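Long-range contacts in reticulocyte-binding protein 2a (PDB 4Z8N), which probably attaches the malaria parasite Plasmodium vivax to red blood cells during invasion, through the helical erythrocyte-binding domain that makes up this chain: residues Q16-V21 / C114-M119; P23-M28 / S121-M126. All coordinates share one frame; numbering follows the deposited sequence.

In the fold
The chain starts with a small hairpin, in which strand 9-11 pairs antiparallel with strand 17-19, and then enters helix 26-37. After a long, mostly helical excursion it returns along helix 94-115, turns, and continues as helix 119-136. Contact 1 closes the first loop by setting strand 17-19 against the end of helix 94-115 and the turn after it. Contact 2 closes a second loop by setting the start of helix 26-37, with Tyr25 just before it, against helix 119-136. Their segments alternate along the chain, so the two loops cross rather than nest. The contacts also touch: Tyr25 OH of contact 2 lies 3.6 Å from Ile18 CD1 of contact 1.

Contact 1: Q16-V21 / C114-M119; sequences QIISTV and CVQANM
Gln16 reaches out to Met119 with its side chain extended beyond CG. Its amide NE2 is modelled 3.0 Å from Met119 SD. This is very short for a nitrogen beside a thioether sulfur, and the pair does not form a hydrogen bond, so the placement of one or both groups is doubtful. The two side chains cross obliquely.

Ile18 is buried and has the largest share of the contact. Its CG1 lies anti to the carbonyl carbon (chi1 -64°), and CD1 continues outward, anti to CA. The CD1 methyl comes 3.5 Å from Met119 SD, with the two side chains at about a right angle. The same methyl rests 3.9 Å from Gln116 CG. The other branch turns to Val115, where Ile18 CG2 meets Val115 CG1 at 4.2 Å. No hydrogen bond crosses between the two segments.

The elements joined here are the second strand of the N-terminal hairpin and the last turn of helix 94-115 with the link that follows. That link is a type II beta turn from Gln116 to Met119, closed by a hydrogen bond from Met119 N to Gln116 O (3.2 Å). The turn leads into helix 119-136. Cys114, at the helix end, is tied to Cys70 by a disulfide.

Next in the chain, Ser19 turns away from 114-119, and its OG accepts from Val21 N in an ST turn.

Thr20 divides its side chain between two partners. Its OG1 is hydrogen-bonded to the backbone oxygen of Leu8. The Thr20 and Val115 side chains meet at about a right angle. The methyl CG2 of Thr20 turns to Val115 and touches both branches, with CG2 of Val115 4.1 Å away.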
ATOM      1  N   GLN A  16      -7.617   6.741  -2.039  1.00 51.47           N
ATOM      2  CA  GLN A  16      -7.597   5.680  -1.046  1.00 58.19           C
ATOM      3  C   GLN A  16      -6.809   4.492  -1.600  1.00 53.56           C
ATOM      4  O   GLN A  16      -6.799   4.241  -2.806  1.00 54.41           O
ATOM      5  CB  GLN A  16      -9.025   5.271  -0.663  1.00 69.46           C
ATOM      6  CG  GLN A  16      -9.549   4.078  -1.456  1.00 81.66           C
ATOM      7  CD  GLN A  16     -10.913   3.576  -0.999  1.00 92.20           C
ATOM      8  OE1 GLN A  16     -11.363   3.848   0.118  1.00 99.09           O
ATOM      9  NE2 GLN A  16     -11.572   2.821  -1.868  1.00 96.65           N
ATOM     10  N   ILE A  17      -6.113   3.786  -0.722  1.00 47.24           N
ATOM     11  CA  ILE A  17      -5.383   2.600  -1.134  1.00 44.14           C
ATOM     12  C   ILE A  17      -5.940   1.399  -0.393  1.00 42.14           C
ATOM     13  O   ILE A  17      -5.838   1.311   0.831  1.00 41.62           O
ATOM     14  CB  ILE A  17      -3.866   2.729  -0.870  1.00 43.43           C
ATOM     15  CG1 ILE A  17      -3.274   3.889  -1.679  1.00 42.74           C
ATOM     16  CG2 ILE A  17      -3.154   1.429  -1.213  1.00 41.48           C
ATOM     17  CD1 ILE A  17      -1.782   4.093  -1.462  1.00 41.66           C
ATOM     18  N   ILE A  18      -6.559   0.488  -1.134  1.00 37.40           N
ATOM     19  CA  ILE A  18      -7.032  -0.757  -0.552  1.00 37.64           C
ATOM     20  C   ILE A  18      -5.942  -1.807  -0.691  1.00 38.42           C
ATOM     21  O   ILE A  18      -5.528  -2.138  -1.801  1.00 36.47           O
ATOM     22  CB  ILE A  18      -8.325  -1.241  -1.217  1.00 47.06           C
ATOM     23  CG1 ILE A  18      -9.449  -0.236  -0.961  1.00 49.38           C
ATOM     24  CG2 ILE A  18      -8.706  -2.617  -0.695  1.00 45.25           C
ATOM     25  CD1 ILE A  18     -10.763  -0.623  -1.587  1.00 54.07           C
ATOM     26  N   SER A  19      -5.470  -2.318   0.441  1.00 35.32           N
ATOM     27  CA  SER A  19      -4.346  -3.241   0.440  1.00 31.40           C
ATOM     28  C   SER A  19      -4.807  -4.694   0.497  1.00 37.54           C
ATOM     29  O   SER A  19      -5.837  -5.007   1.091  1.00 34.67           O
ATOM     30  CB  SER A  19      -3.411  -2.936   1.611  1.00 28.78           C
ATOM     31  OG  SER A  19      -2.283  -3.789   1.600  1.00 31.63           O
ATOM     32  N   THR A  20      -4.037  -5.574  -0.132  1.00 39.16           N
ATOM     33  CA  THR A  20      -4.346  -6.999  -0.128  1.00 38.02           C
ATOM     34  C   THR A  20      -3.788  -7.681   1.115  1.00 38.27           C
ATOM     35  O   THR A  20      -4.010  -8.873   1.331  1.00 37.10           O
ATOM     36  CB  THR A  20      -3.787  -7.698  -1.380  1.00 34.70           C
ATOM     37  OG1 THR A  20      -2.408  -7.350  -1.544  1.00 36.30           O
ATOM     38  CG2 THR A  20      -4.564  -7.281  -2.619  1.00 36.63           C
ATOM     39  N   VAL A  21      -3.063  -6.920   1.929  1.00 37.74           N
ATOM     40  CA  VAL A  21      -2.470  -7.451   3.150  1.00 37.74           C
ATOM     41  C   VAL A  21      -2.971  -6.701   4.386  1.00 36.56           C
ATOM     42  O   VAL A  21      -3.386  -5.543   4.301  1.00 35.92           O
ATOM     43  CB  VAL A  21      -0.925  -7.388   3.102  1.00 36.81           C
ATOM     44  CG1 VAL A  21      -0.397  -8.137   1.886  1.00 36.42           C
ATOM     45  CG2 VAL A  21      -0.442  -5.949   3.098  1.00 32.14           C
ATOM     46  N   CYS A 114     -12.691  -8.950  -6.524  1.00 46.34           N
ATOM     47  CA  CYS A 114     -12.901  -9.819  -5.373  1.00 49.56           C
ATOM     48  C   CYS A 114     -12.377  -9.139  -4.109  1.00 46.26           C
ATOM     49  O   CYS A 114     -12.978  -9.236  -3.039  1.00 45.69           O
ATOM     50  CB  CYS A 114     -12.214 -11.170  -5.592  1.00 49.08           C
ATOM     51  SG  CYS A 114     -12.317 -12.326  -4.205  1.00 79.33           S
ATOM     52  N   VAL A 115     -11.256  -8.440  -4.249  1.00 47.31           N
ATOM     53  CA  VAL A 115     -10.637  -7.730  -3.135  1.00 43.63           C
ATOM     54  C   VAL A 115     -11.411  -6.459  -2.786  1.00 45.29           C
ATOM     55  O   VAL A 115     -11.657  -6.170  -1.614  1.00 45.58           O
ATOM     56  CB  VAL A 115      -9.169  -7.374  -3.455  1.00 41.94           C
ATOM     57  CG1 VAL A 115      -8.597  -6.423  -2.412  1.00 38.39           C
ATOM     58  CG2 VAL A 115      -8.329  -8.638  -3.552  1.00 38.32           C
ATOM     59  N   GLN A 116     -11.808  -5.710  -3.809  1.00 46.29           N
ATOM     60  CA  GLN A 116     -12.517  -4.451  -3.602  1.00 48.26           C
ATOM     61  C   GLN A 116     -14.016  -4.635  -3.380  1.00 48.26           C
ATOM     62  O   GLN A 116     -14.749  -3.655  -3.266  1.00 47.59           O
ATOM     63  CB  GLN A 116     -12.296  -3.511  -4.788  1.00 48.90           C
ATOM     64  CG  GLN A 116     -10.949  -2.813  -4.801  1.00 48.77           C
ATOM     65  CD  GLN A 116     -10.836  -1.816  -5.935  1.00 55.63           C
ATOM     66  OE1 GLN A 116     -11.602  -1.869  -6.899  1.00 57.55           O
ATOM     67  NE2 GLN A 116      -9.888  -0.893  -5.824  1.00 58.37           N
ATOM     68  N   ALA A 117     -14.475  -5.882  -3.331  1.00 48.35           N
ATOM     69  CA  ALA A 117     -15.889  -6.151  -3.087  1.00 49.75           C
ATOM     70  C   ALA A 117     -16.285  -5.648  -1.701  1.00 48.30           C
ATOM     71  O   ALA A 117     -15.493  -5.721  -0.759  1.00 46.91           O
ATOM     72  CB  ALA A 117     -16.185  -7.637  -3.224  1.00 51.16           C
ATOM     73  N   ASN A 118     -17.502  -5.114  -1.597  1.00 52.42           N
ATOM     74  CA  ASN A 118     -18.039  -4.589  -0.339  1.00 54.06           C
ATOM     75  C   ASN A 118     -17.232  -3.422   0.233  1.00 51.95           C
ATOM     76  O   ASN A 118     -17.375  -3.087   1.409  1.00 49.72           O
ATOM     77  CB  ASN A 118     -18.128  -5.704   0.705  1.00 52.70           C
ATOM     78  CG  ASN A 118     -18.860  -6.924   0.192  1.00 57.81           C
ATOM     79  OD1 ASN A 118     -19.980  -6.824  -0.312  1.00 58.46           O
ATOM     80  ND2 ASN A 118     -18.225  -8.086   0.308  1.00 58.38           N
ATOM     81  N   MET A 119     -16.395  -2.813  -0.603  1.00 48.53           N
ATOM     82  CA  MET A 119     -15.535  -1.698  -0.198  1.00 49.38           C
ATOM     83  C   MET A 119     -16.338  -0.583   0.453  1.00 48.56           C
ATOM     84  O   MET A 119     -15.921   0.026   1.438  1.00 48.28           O
ATOM     85  CB  MET A 119     -14.771  -1.161  -1.413  1.00 53.39           C
ATOM     86  CG  MET A 119     -14.484   0.333  -1.395  1.00 58.43           C
ATOM     87  SD  MET A 119     -13.661   0.889  -2.903  1.00137.28           S
ATOM     88  CE  MET A 119     -14.659   0.090  -4.160  1.00 75.84           C
TER

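Contact 2: P23-M28 / S121-M126; sequences PFYVQM and SYTDRM
A Met-aromatic contact lies at the centre of this buried junction between the start of helix 26-37, with Tyr25 just before it, and helix 119-136 in the helical erythrocyte-binding domain. Met126 brings its thioether to Tyr25. The methyl CE sits over one face of the ring, 3.8 Å from the centroid, in a CH-pi contact. It is offset toward the rim, with CG its nearest ring atom. The sulfur SD is farther off and oblique, 4.7 Å from the centroid. The Met126 chain is extended beyond CG, which carries CE across to the ring.

The same sulfur also packs against Gln27. The Gln27 chain bends at chi2 (96°), and this places CD near Met126 SD, at 3.8 Å. The sulfur lies over the flat amide group, with OE1 and NE2 almost as close as CD. Met28 closes in with its own sulfur, 4.1 Å from Met126 CE, and its side chain also packs on Val56 and Met60 of helix 42-69.

The far end of Tyr25 points at Tyr122. Tyr25 OH lies in the plane of the Tyr122 ring, at its edge, 3.8 Å from CD2. The two side chains cross at about a right angle. The hydroxyl of Tyr122 is hydrogen-bonded to Gln66 OE1, and that of Thr123 to the backbone oxygen of Met119 one turn earlier.

The direct contacts include no hydrogen bond. A water bridges the segments instead: it accepts from Gln27 NE2 at 3.0 Å and makes a weak bond to Thr123 O at 3.3 Å.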
ATOM      1  N   PRO A  23      -3.367  -4.471   7.572  1.00 36.51           N
ATOM      2  CA  PRO A  23      -4.781  -4.455   7.963  1.00 39.05           C
ATOM      3  C   PRO A  23      -5.742  -3.973   6.871  1.00 38.04           C
ATOM      4  O   PRO A  23      -6.828  -3.497   7.204  1.00 36.52           O
ATOM      5  CB  PRO A  23      -4.786  -3.477   9.133  1.00 40.81           C
ATOM      6  CG  PRO A  23      -3.762  -2.464   8.732  1.00 35.43           C
ATOM      7  CD  PRO A  23      -2.694  -3.217   7.956  1.00 35.86           C
ATOM      8  N   PHE A  24      -5.330  -4.068   5.608  1.00 36.94           N
ATOM      9  CA  PHE A  24      -6.206  -3.860   4.445  1.00 34.52           C
ATOM     10  C   PHE A  24      -6.710  -2.423   4.245  1.00 34.08           C
ATOM     11  O   PHE A  24      -6.605  -1.880   3.144  1.00 35.75           O
ATOM     12  CB  PHE A  24      -7.401  -4.818   4.520  1.00 30.67           C
ATOM     13  CG  PHE A  24      -7.012  -6.239   4.824  1.00 32.21           C
ATOM     14  CD1 PHE A  24      -6.353  -7.008   3.879  1.00 33.23           C
ATOM     15  CD2 PHE A  24      -7.295  -6.800   6.060  1.00 36.37           C
ATOM     16  CE1 PHE A  24      -5.987  -8.312   4.159  1.00 33.53           C
ATOM     17  CE2 PHE A  24      -6.933  -8.104   6.347  1.00 37.91           C
ATOM     18  CZ  PHE A  24      -6.277  -8.861   5.395  1.00 31.99           C
ATOM     19  N   TYR A  25      -7.267  -1.815   5.286  1.00 33.99           N
ATOM     20  CA  TYR A  25      -7.742  -0.431   5.199  1.00 35.21           C
ATOM     21  C   TYR A  25      -7.010   0.448   6.200  1.00 34.11           C
ATOM     22  O   TYR A  25      -6.714   0.013   7.311  1.00 35.72           O
ATOM     23  CB  TYR A  25      -9.250  -0.347   5.447  1.00 37.24           C
ATOM     24  CG  TYR A  25     -10.108  -0.848   4.307  1.00 39.44           C
ATOM     25  CD1 TYR A  25     -10.261  -2.209   4.072  1.00 39.91           C
ATOM     26  CD2 TYR A  25     -10.784   0.041   3.481  1.00 40.70           C
ATOM     27  CE1 TYR A  25     -11.048  -2.671   3.036  1.00 39.16           C
ATOM     28  CE2 TYR A  25     -11.577  -0.411   2.441  1.00 42.26           C
ATOM     29  CZ  TYR A  25     -11.705  -1.768   2.225  1.00 44.10           C
ATOM     30  OH  TYR A  25     -12.492  -2.223   1.192  1.00 46.87           O
ATOM     31  N   VAL A  26      -6.734   1.690   5.814  1.00 32.55           N
ATOM     32  CA  VAL A  26      -5.953   2.583   6.664  1.00 34.32           C
ATOM     33  C   VAL A  26      -6.727   2.976   7.928  1.00 36.51           C
ATOM     34  O   VAL A  26      -6.124   3.228   8.969  1.00 40.58           O
ATOM     35  CB  VAL A  26      -5.509   3.853   5.894  1.00 35.99           C
ATOM     36  CG1 VAL A  26      -6.710   4.707   5.505  1.00 33.47           C
ATOM     37  CG2 VAL A  26      -4.507   4.658   6.712  1.00 33.89           C
ATOM     38  N   GLN A  27      -8.056   3.006   7.840  1.00 36.12           N
ATOM     39  CA  GLN A  27      -8.899   3.310   8.997  1.00 33.66           C
ATOM     40  C   GLN A  27      -8.661   2.312  10.130  1.00 36.31           C
ATOM     41  O   GLN A  27      -8.689   2.676  11.307  1.00 37.49           O
ATOM     42  CB  GLN A  27     -10.383   3.305   8.610  1.00 34.92           C
ATOM     43  CG  GLN A  27     -10.800   4.402   7.630  1.00 37.04           C
ATOM     44  CD  GLN A  27     -10.828   3.924   6.186  1.00 41.10           C
ATOM     45  OE1 GLN A  27      -9.880   3.300   5.705  1.00 41.26           O
ATOM     46  NE2 GLN A  27     -11.920   4.217   5.488  1.00 40.79           N
ATOM     47  N   MET A  28      -8.432   1.054   9.766  1.00 36.29           N
ATOM     48  CA  MET A  28      -8.213  -0.004  10.747  1.00 36.02           C
ATOM     49  C   MET A  28      -6.903   0.230  11.477  1.00 41.90           C
ATOM     50  O   MET A  28      -6.787  -0.033  12.672  1.00 44.21           O
ATOM     51  CB  MET A  28      -8.217  -1.379  10.072  1.00 37.22           C
ATOM     52  CG  MET A  28      -9.477  -1.663   9.261  1.00 38.20           C
ATOM     53  SD  MET A  28     -10.980  -1.700  10.261  1.00 50.89           S
ATOM     54  CE  MET A  28     -10.852  -3.313  11.017  1.00 44.83           C
ATOM     55  N   SER A 121     -19.533  -0.781   1.797  1.00 57.01           N
ATOM     56  CA  SER A 121     -20.130  -1.224   3.045  1.00 55.73           C
ATOM     57  C   SER A 121     -19.087  -1.218   4.160  1.00 54.72           C
ATOM     58  O   SER A 121     -19.380  -0.836   5.292  1.00 54.14           O
ATOM     59  CB  SER A 121     -20.732  -2.619   2.881  1.00 58.73           C
ATOM     60  OG  SER A 121     -21.742  -2.623   1.887  1.00 64.94           O
ATOM     61  N   TYR A 122     -17.870  -1.639   3.826  1.00 42.60           N
ATOM     62  CA  TYR A 122     -16.765  -1.634   4.781  1.00 45.51           C
ATOM     63  C   TYR A 122     -16.421  -0.220   5.243  1.00 44.98           C
ATOM     64  O   TYR A 122     -16.281   0.031   6.439  1.00 43.73           O
ATOM     65  CB  TYR A 122     -15.527  -2.295   4.172  1.00 42.50           C
ATOM     66  CG  TYR A 122     -15.654  -3.789   4.002  1.00 46.95           C
ATOM     67  CD1 TYR A 122     -16.519  -4.526   4.800  1.00 51.02           C
ATOM     68  CD2 TYR A 122     -14.902  -4.467   3.051  1.00 44.94           C
ATOM     69  CE1 TYR A 122     -16.639  -5.894   4.652  1.00 53.73           C
ATOM     70  CE2 TYR A 122     -15.016  -5.839   2.895  1.00 49.19           C
ATOM     71  CZ  TYR A 122     -15.886  -6.545   3.700  1.00 54.16           C
ATOM     72  OH  TYR A 122     -16.006  -7.908   3.555  1.00 57.64           O
ATOM     73  N   THR A 123     -16.283   0.694   4.286  1.00 47.81           N
ATOM     74  CA  THR A 123     -15.968   2.090   4.577  1.00 49.30           C
ATOM     75  C   THR A 123     -17.043   2.745   5.447  1.00 53.35           C
ATOM     76  O   THR A 123     -16.735   3.527   6.349  1.00 50.45           O
ATOM     77  CB  THR A 123     -15.806   2.904   3.277  1.00 54.21           C
ATOM     78  OG1 THR A 123     -14.765   2.328   2.480  1.00 56.54           O
ATOM     79  CG2 THR A 123     -15.463   4.356   3.581  1.00 55.14           C
ATOM     80  N   ASP A 124     -18.303   2.417   5.168  1.00 56.19           N
ATOM     81  CA  ASP A 124     -19.428   2.963   5.921  1.00 60.73           C
ATOM     82  C   ASP A 124     -19.366   2.570   7.392  1.00 55.73           C
ATOM     83  O   ASP A 124     -19.601   3.394   8.272  1.00 54.74           O
ATOM     84  CB  ASP A 124     -20.755   2.501   5.314  1.00 71.53           C
ATOM     85  CG  ASP A 124     -21.053   3.168   3.983  1.00 80.47           C
ATOM     86  OD1 ASP A 124     -20.210   3.961   3.511  1.00 79.29           O
ATOM     87  OD2 ASP A 124     -22.129   2.896   3.407  1.00 87.36           O
ATOM     88  N   ARG A 125     -19.041   1.308   7.654  1.00 53.91           N
ATOM     89  CA  ARG A 125     -18.957   0.814   9.024  1.00 55.77           C
ATOM     90  C   ARG A 125     -17.789   1.435   9.774  1.00 51.43           C
ATOM     91  O   ARG A 125     -17.894   1.723  10.965  1.00 52.22           O
ATOM     92  CB  ARG A 125     -18.832  -0.707   9.039  1.00 56.89           C
ATOM     93  CG  ARG A 125     -20.037  -1.429   8.480  1.00 68.47           C
ATOM     94  CD  ARG A 125     -19.786  -2.915   8.476  1.00 76.08           C
ATOM     95  NE  ARG A 125     -19.642  -3.432   9.834  1.00 84.27           N
ATOM     96  CZ  ARG A 125     -19.251  -4.668  10.122  1.00 89.70           C
ATOM     97  NH1 ARG A 125     -18.943  -5.504   9.145  1.00 92.26           N
ATOM     98  NH2 ARG A 125     -19.150  -5.062  11.383  1.00 90.44           N
ATOM     99  N   MET A 126     -16.674   1.631   9.076  1.00 45.69           N
ATOM    100  CA  MET A 126     -15.518   2.296   9.665  1.00 46.60           C
ATOM    101  C   MET A 126     -15.868   3.742   9.993  1.00 46.62           C
ATOM    102  O   MET A 126     -15.456   4.274  11.022  1.00 48.89           O
ATOM    103  CB  MET A 126     -14.314   2.236   8.721  1.00 46.28           C
ATOM    104  CG  MET A 126     -13.869   0.825   8.385  1.00 45.59           C
ATOM    105  SD  MET A 126     -12.673   0.760   7.032  1.00 45.98           S
ATOM    106  CE  MET A 126     -12.747  -0.982   6.624  1.00 45.73           C
TER
HETATM  107  O   HOH W   1     -14.270   5.739   6.626  1.00 44.95           O